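PDB 4L7T: NanU sialic acid binding protein from Bacteroides fragilis, which binds sialic acid with high affinity at the outer membrane as a SusD-like protein, probably handing it to the partner transporter NanO. Local coordinates for residues A[30-40]-A[108-119]. Numbering follows the deposited sequence.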
ATOM      1  N   TRP A  30      27.162  16.584  10.400  1.00 21.74           N
ATOM      2  CA  TRP A  30      26.008  17.043  11.212  1.00 20.30           C
ATOM      3  C   TRP A  30      26.205  18.450  11.815  1.00 20.39           C
ATOM      4  O   TRP A  30      25.844  18.657  12.971  1.00 23.13           O
ATOM      5  CB  TRP A  30      25.805  16.040  12.334  1.00 19.31           C
ATOM      6  CG  TRP A  30      25.697  14.625  11.750  1.00 23.47           C
ATOM      7  CD1 TRP A  30      26.733  13.751  11.423  1.00 23.20           C
ATOM      8  CD2 TRP A  30      24.473  13.950  11.370  1.00 21.84           C
ATOM      9  NE1 TRP A  30      26.213  12.579  10.897  1.00 25.80           N
ATOM     10  CE2 TRP A  30      24.837  12.660  10.879  1.00 25.23           C
ATOM     11  CE3 TRP A  30      23.116  14.302  11.428  1.00 23.20           C
ATOM     12  CZ2 TRP A  30      23.873  11.725  10.400  1.00 24.81           C
ATOM     13  CZ3 TRP A  30      22.150  13.361  11.001  1.00 25.46           C
ATOM     14  CH2 TRP A  30      22.543  12.093  10.472  1.00 23.46           C
ATOM     15  N   LYS A  31      26.777  19.357  11.050  1.00 22.35           N
ATOM     16  CA  LYS A  31      27.130  20.700  11.617  1.00 21.96           C
ATOM     17  C   LYS A  31      26.097  21.761  11.348  1.00 21.91           C
ATOM     18  O   LYS A  31      26.147  22.816  11.996  1.00 21.80           O
ATOM     19  CB  LYS A  31      28.443  21.219  10.978  1.00 24.16           C
ATOM     20  CG  LYS A  31      29.671  20.462  11.337  1.00 27.31           C
ATOM     21  CD  LYS A  31      29.894  20.406  12.801  1.00 31.09           C
ATOM     22  CE  LYS A  31      31.229  19.746  13.143  1.00 37.22           C
ATOM     23  NZ  LYS A  31      31.675  20.158  14.498  1.00 38.52           N
ATOM     24  N   THR A  32      25.166  21.530  10.424  1.00 20.31           N
ATOM     25  CA  THR A  32      24.227  22.576   9.996  1.00 20.10           C
ATOM     26  C   THR A  32      22.852  21.976   9.914  1.00 20.26           C
ATOM     27  O   THR A  32      22.713  20.764   9.706  1.00 20.56           O
ATOM     28  CB  THR A  32      24.556  23.243   8.637  1.00 20.80           C
ATOM     29  OG1 THR A  32      24.376  22.306   7.541  1.00 21.07           O
ATOM     30  CG2 THR A  32      26.021  23.720   8.604  1.00 20.27           C
ATOM     31  N   GLU A  33      21.833  22.810  10.104  1.00 19.61           N
ATOM     32  CA  GLU A  33      20.473  22.389   9.753  1.00 18.35           C
ATOM     33  C   GLU A  33      20.360  21.808   8.310  1.00 19.54           C
ATOM     34  O   GLU A  33      19.614  20.797   8.083  1.00 19.77           O
ATOM     35  CB  GLU A  33      19.537  23.586   9.872  1.00 18.52           C
ATOM     36  CG  GLU A  33      18.073  23.124   9.960  1.00 18.94           C
ATOM     37  CD  GLU A  33      17.383  22.919   8.642  1.00 23.72           C
ATOM     38  OE1 GLU A  33      17.779  23.498   7.566  1.00 22.95           O
ATOM     39  OE2 GLU A  33      16.361  22.132   8.676  1.00 21.87           O
ATOM     40  N   ALA A  34      21.037  22.415   7.328  1.00 20.50           N
ATOM     41  CA  ALA A  34      20.902  21.975   5.939  1.00 19.96           C
ATOM     42  C   ALA A  34      21.370  20.539   5.752  1.00 19.91           C
ATOM     43  O   ALA A  34      20.759  19.780   4.983  1.00 20.19           O
ATOM     44  CB  ALA A  34      21.637  22.898   4.983  1.00 21.75           C
ATOM     45  N   GLN A  35      22.413  20.174   6.457  1.00 19.70           N
ATOM     46  CA  GLN A  35      22.838  18.735   6.542  1.00 20.55           C
ATOM     47  C   GLN A  35      21.752  17.753   7.109  1.00 20.45           C
ATOM     48  O   GLN A  35      21.559  16.636   6.532  1.00 19.80           O
ATOM     49  CB  GLN A  35      24.154  18.598   7.333  1.00 20.69           C
ATOM     50  CG  GLN A  35      25.373  19.198   6.545  1.00 23.71           C
ATOM     51  CD  GLN A  35      26.632  19.229   7.422  1.00 21.92           C
ATOM     52  OE1 GLN A  35      26.588  19.536   8.602  1.00 23.17           O
ATOM     53  NE2 GLN A  35      27.778  18.786   6.831  1.00 22.00           N
ATOM     54  N   PHE A  36      21.098  18.124   8.229  1.00 17.19           N
ATOM     55  CA  PHE A  36      20.031  17.291   8.795  1.00 16.81           C
ATOM     56  C   PHE A  36      18.892  17.215   7.761  1.00 18.55           C
ATOM     57  O   PHE A  36      18.311  16.119   7.558  1.00 18.42           O
ATOM     58  CB  PHE A  36      19.473  17.884  10.102  1.00 15.06           C
ATOM     59  CG  PHE A  36      20.264  17.547  11.341  1.00 13.33           C
ATOM     60  CD1 PHE A  36      19.969  16.466  12.202  1.00 12.39           C
ATOM     61  CD2 PHE A  36      21.381  18.369  11.671  1.00 14.36           C
ATOM     62  CE1 PHE A  36      20.676  16.207  13.375  1.00 16.90           C
ATOM     63  CE2 PHE A  36      22.128  18.148  12.791  1.00 19.36           C
ATOM     64  CZ  PHE A  36      21.832  17.035  13.676  1.00 18.73           C
ATOM     65  N   SER A  37      18.548  18.312   7.104  1.00 18.27           N
ATOM     66  CA  SER A  37      17.554  18.233   6.040  1.00 18.56           C
ATOM     67  C   SER A  37      17.966  17.200   4.958  1.00 20.36           C
ATOM     68  O   SER A  37      17.150  16.358   4.485  1.00 19.84           O
ATOM     69  CB  SER A  37      17.265  19.592   5.464  1.00 20.48           C
ATOM     70  OG  SER A  37      16.218  19.575   4.522  1.00 22.28           O
ATOM     71  N   THR A  38      19.224  17.276   4.522  1.00 18.93           N
ATOM     72  CA  THR A  38      19.691  16.374   3.474  1.00 19.82           C
ATOM     73  C   THR A  38      19.568  14.967   3.908  1.00 18.61           C
ATOM     74  O   THR A  38      19.188  14.091   3.078  1.00 21.01           O
ATOM     75  CB  THR A  38      21.179  16.714   3.113  1.00 19.90           C
ATOM     76  OG1 THR A  38      21.149  17.983   2.487  1.00 22.38           O
ATOM     77  CG2 THR A  38      21.676  15.717   1.990  1.00 25.11           C
ATOM     78  N   PHE A  39      19.824  14.699   5.176  1.00 17.42           N
ATOM     79  CA  PHE A  39      19.830  13.341   5.735  1.00 16.70           C
ATOM     80  C   PHE A  39      18.346  12.815   5.831  1.00 18.03           C
ATOM     81  O   PHE A  39      18.077  11.611   5.570  1.00 18.12           O
ATOM     82  CB  PHE A  39      20.492  13.238   7.052  1.00 18.18           C
ATOM     83  CG  PHE A  39      20.811  11.806   7.425  1.00 16.79           C
ATOM     84  CD1 PHE A  39      22.015  11.212   6.943  1.00 15.90           C
ATOM     85  CD2 PHE A  39      19.917  11.000   8.164  1.00 20.51           C
ATOM     86  CE1 PHE A  39      22.326   9.919   7.312  1.00 23.25           C
ATOM     87  CE2 PHE A  39      20.199   9.682   8.510  1.00 22.60           C
ATOM     88  CZ  PHE A  39      21.421   9.117   8.080  1.00 24.78           C
ATOM     89  N   ASN A  40      17.437  13.734   6.178  1.00 17.81           N
ATOM     90  CA  ASN A  40      15.996  13.417   6.148  1.00 17.59           C
ATOM     91  C   ASN A  40      15.538  13.116   4.700  1.00 17.66           C
ATOM     92  O   ASN A  40      14.743  12.169   4.535  1.00 20.01           O
ATOM     93  CB  ASN A  40      15.243  14.656   6.747  1.00 16.01           C
ATOM     94  CG  ASN A  40      13.745  14.366   6.940  1.00 18.06           C
ATOM     95  OD1 ASN A  40      13.392  13.322   7.531  1.00 19.20           O
ATOM     96  ND2 ASN A  40      12.890  15.301   6.478  1.00 19.81           N
ATOM     97  N   LEU A 108      20.129   6.325  13.369  1.00 21.28           N
ATOM     98  CA  LEU A 108      21.266   7.318  13.258  1.00 20.97           C
ATOM     99  C   LEU A 108      20.657   8.730  13.311  1.00 21.48           C
ATOM    100  O   LEU A 108      21.067   9.556  14.157  1.00 20.93           O
ATOM    101  CB  LEU A 108      22.071   7.184  11.961  1.00 20.32           C
ATOM    102  CG  LEU A 108      23.260   8.205  11.906  1.00 25.12           C
ATOM    103  CD1 LEU A 108      24.220   8.054  13.087  1.00 22.86           C
ATOM    104  CD2 LEU A 108      24.025   8.159  10.580  1.00 27.19           C
ATOM    105  N   MET A 109      19.643   8.958  12.463  1.00 18.32           N
ATOM    106  CA  MET A 109      18.933  10.306  12.484  1.00 18.72           C
ATOM    107  C   MET A 109      18.427  10.622  13.857  1.00 19.72           C
ATOM    108  O   MET A 109      18.604  11.762  14.348  1.00 17.81           O
ATOM    109  CB  MET A 109      17.842  10.369  11.405  1.00 18.61           C
ATOM    110  CG  MET A 109      17.054  11.739  11.399  1.00 16.30           C
ATOM    111  SD  MET A 109      18.165  12.961  10.769  1.00 20.24           S
ATOM    112  CE  MET A 109      16.987  14.379  10.581  1.00 18.41           C
ATOM    113  N   ILE A 110      17.765   9.668  14.491  1.00 19.27           N
ATOM    114  CA  ILE A 110      17.242   9.867  15.798  1.00 20.02           C
ATOM    115  C   ILE A 110      18.305  10.252  16.830  1.00 22.12           C
ATOM    116  O   ILE A 110      18.075  11.190  17.612  1.00 22.60           O
ATOM    117  CB  ILE A 110      16.398   8.650  16.275  1.00 20.19           C
ATOM    118  CG1 ILE A 110      15.156   8.598  15.383  1.00 20.66           C
ATOM    119  CG2 ILE A 110      16.090   8.761  17.738  1.00 21.19           C
ATOM    120  CD1 ILE A 110      14.314   7.273  15.585  1.00 21.81           C
ATOM    121  N   ALA A 111      19.442   9.506  16.870  1.00 21.48           N
ATOM    122  CA  ALA A 111      20.479   9.817  17.865  1.00 22.30           C
ATOM    123  C   ALA A 111      21.081  11.190  17.514  1.00 21.21           C
ATOM    124  O   ALA A 111      21.289  11.998  18.409  1.00 22.81           O
ATOM    125  CB  ALA A 111      21.598   8.753  17.832  1.00 22.60           C
ATOM    126  N   LYS A 112      21.298  11.470  16.249  1.00 19.89           N
ATOM    127  CA  LYS A 112      21.993  12.757  15.897  1.00 20.17           C
ATOM    128  C   LYS A 112      21.086  13.934  16.257  1.00 20.22           C
ATOM    129  O   LYS A 112      21.558  14.984  16.806  1.00 19.48           O
ATOM    130  CB  LYS A 112      22.389  12.872  14.427  1.00 19.51           C
ATOM    131  CG  LYS A 112      23.592  11.935  14.019  1.00 22.90           C
ATOM    132  CD  LYS A 112      24.880  12.207  14.837  1.00 24.96           C
ATOM    133  CE  LYS A 112      26.038  11.416  14.222  1.00 26.52           C
ATOM    134  NZ  LYS A 112      27.362  11.706  14.962  1.00 25.51           N
ATOM    135  N   THR A 113      19.788  13.779  15.980  1.00 19.36           N
ATOM    136  CA  THR A 113      18.841  14.851  16.337  1.00 17.86           C
ATOM    137  C   THR A 113      18.659  15.010  17.800  1.00 19.86           C
ATOM    138  O   THR A 113      18.522  16.170  18.279  1.00 20.77           O
ATOM    139  CB  THR A 113      17.487  14.506  15.626  1.00 18.07           C
ATOM    140  OG1 THR A 113      17.743  14.399  14.243  1.00 20.66           O
ATOM    141  CG2 THR A 113      16.449  15.648  15.824  1.00 17.63           C
ATOM    142  N   LYS A 114      18.605  13.941  18.567  1.00 20.49           N
ATOM    143  CA  LYS A 114      18.542  14.111  20.018  1.00 22.85           C
ATOM    144  C   LYS A 114      19.783  14.823  20.630  1.00 23.46           C
ATOM    145  O   LYS A 114      19.655  15.507  21.653  1.00 25.77           O
ATOM    146  CB  LYS A 114      18.281  12.794  20.764  1.00 22.89           C
ATOM    147  CG  LYS A 114      16.886  12.210  20.484  1.00 25.43           C
ATOM    148  CD  LYS A 114      16.766  10.882  21.196  1.00 31.41           C
ATOM    149  CE  LYS A 114      15.324  10.389  21.278  1.00 40.16           C
ATOM    150  NZ  LYS A 114      14.271  11.373  21.799  1.00 42.60           N
ATOM    151  N   GLU A 115      20.931  14.684  19.962  1.00 23.44           N
ATOM    152  CA  GLU A 115      22.234  15.174  20.476  1.00 24.88           C
ATOM    153  C   GLU A 115      22.625  16.575  19.993  1.00 23.91           C
ATOM    154  O   GLU A 115      23.622  17.137  20.462  1.00 24.91           O
ATOM    155  CB  GLU A 115      23.385  14.250  19.964  1.00 25.58           C
ATOM    156  CG  GLU A 115      23.339  12.859  20.594  1.00 29.25           C
ATOM    157  CD  GLU A 115      24.137  11.738  19.820  1.00 37.26           C
ATOM    158  OE1 GLU A 115      24.791  12.020  18.767  1.00 39.83           O
ATOM    159  OE2 GLU A 115      24.053  10.557  20.280  1.00 39.95           O
ATOM    160  N   THR A 116      21.914  17.120  19.028  1.00 21.85           N
ATOM    161  CA  THR A 116      22.426  18.275  18.329  1.00 20.56           C
ATOM    162  C   THR A 116      22.366  19.535  19.178  1.00 21.53           C
ATOM    163  O   THR A 116      21.623  19.623  20.141  1.00 21.56           O
ATOM    164  CB  THR A 116      21.624  18.524  17.072  1.00 19.31           C
ATOM    165  OG1 THR A 116      22.269  19.486  16.231  1.00 20.90           O
ATOM    166  CG2 THR A 116      20.195  18.994  17.376  1.00 19.48           C
ATOM    167  N   THR A 117      23.207  20.482  18.787  1.00 22.00           N
ATOM    168  CA  THR A 117      23.115  21.857  19.334  1.00 22.29           C
ATOM    169  C   THR A 117      22.869  22.878  18.266  1.00 20.56           C
ATOM    170  O   THR A 117      22.961  24.112  18.517  1.00 18.63           O
ATOM    171  CB  THR A 117      24.360  22.206  20.136  1.00 24.35           C
ATOM    172  OG1 THR A 117      25.347  22.691  19.271  1.00 31.77           O
ATOM    173  CG2 THR A 117      24.869  21.024  20.860  1.00 30.39           C
ATOM    174  N   VAL A 118      22.534  22.421  17.059  1.00 18.64           N
ATOM    175  CA  VAL A 118      22.432  23.306  15.916  1.00 18.14           C
ATOM    176  C   VAL A 118      21.010  23.531  15.448  1.00 20.66           C
ATOM    177  O   VAL A 118      20.758  24.470  14.723  1.00 23.73           O
ATOM    178  CB  VAL A 118      23.407  22.941  14.699  1.00 20.13           C
ATOM    179  CG1 VAL A 118      24.799  22.578  15.213  1.00 18.32           C
ATOM    180  CG2 VAL A 118      22.769  21.854  13.776  1.00 22.46           C
ATOM    181  N   LEU A 119      20.074  22.686  15.860  1.00 19.16           N
ATOM    182  CA  LEU A 119      18.684  22.846  15.328  1.00 18.14           C
ATOM    183  C   LEU A 119      17.777  23.649  16.266  1.00 15.28           C
ATOM    184  O   LEU A 119      17.851  23.488  17.456  1.00 18.32           O
ATOM    185  CB  LEU A 119      18.029  21.405  15.185  1.00 16.52           C
ATOM    186  CG  LEU A 119      18.737  20.543  14.113  1.00 18.08           C
ATOM    187  CD1 LEU A 119      18.129  19.102  14.220  1.00 18.09           C
ATOM    188  CD2 LEU A 119      18.648  21.027  12.712  1.00 17.73           C
TER
HETATM  189  O   HOH W   1      24.600  18.235  15.479  1.00 22.41           O
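Lys-112 lays its aliphatic chain across one face of the Trp-30 indole, combining a CH-pi contact with the cation-pi pair between segments 30-40 and 108-119. Its CG stands 3.3 Å from the centroid of the six-membered ring, only 6° off the normal. A bend at chi2 (-59°) turns the chain along the indole, carrying NZ to 4.5 Å from the five-membered ring centroid; NZ also bonds to Ala-25 O.

A second CH-pi contact covers Phe-36: Leu-119 CD1 sits 3.8 Å from its ring centroid, and Trp-30 CE3 lies over the opposite face, offset toward the rim. Trp-30 CH2 in turn lies over the Phe-39 ring.

Met-109 supplies sulfur-aromatic contacts, SD meeting the Trp-30 edge 4.0 Å from CZ3 and approaching Phe-39 CD2 obliquely at 3.7 Å. Leu-108 CD2 bridges Trp-30 and Phe-39, and Val-118 CG2 packs on Phe-36 CE2.

No direct hydrogen bond joins the segments. One water donates to Trp-30 O at 2.8 Å and also bonds Thr-116 OG1, which accepts from Val-118 N in an ST turn.

The axes of 33-40 and 108-115 run nearly antiparallel (160°), 11.2 Å apart at closest approach. The contact joins the start of helix 33-48 and the end of helix 99-115, with their flanking residues, about 29 Å from the chain centre to the contact centre. Its cohesion is chiefly apolar and aromatic; backbone carbonyls satisfy polar atoms among the rings, Met-109 O taking Thr-113 OG1 and Ile-24 O taking Trp-30 NE1.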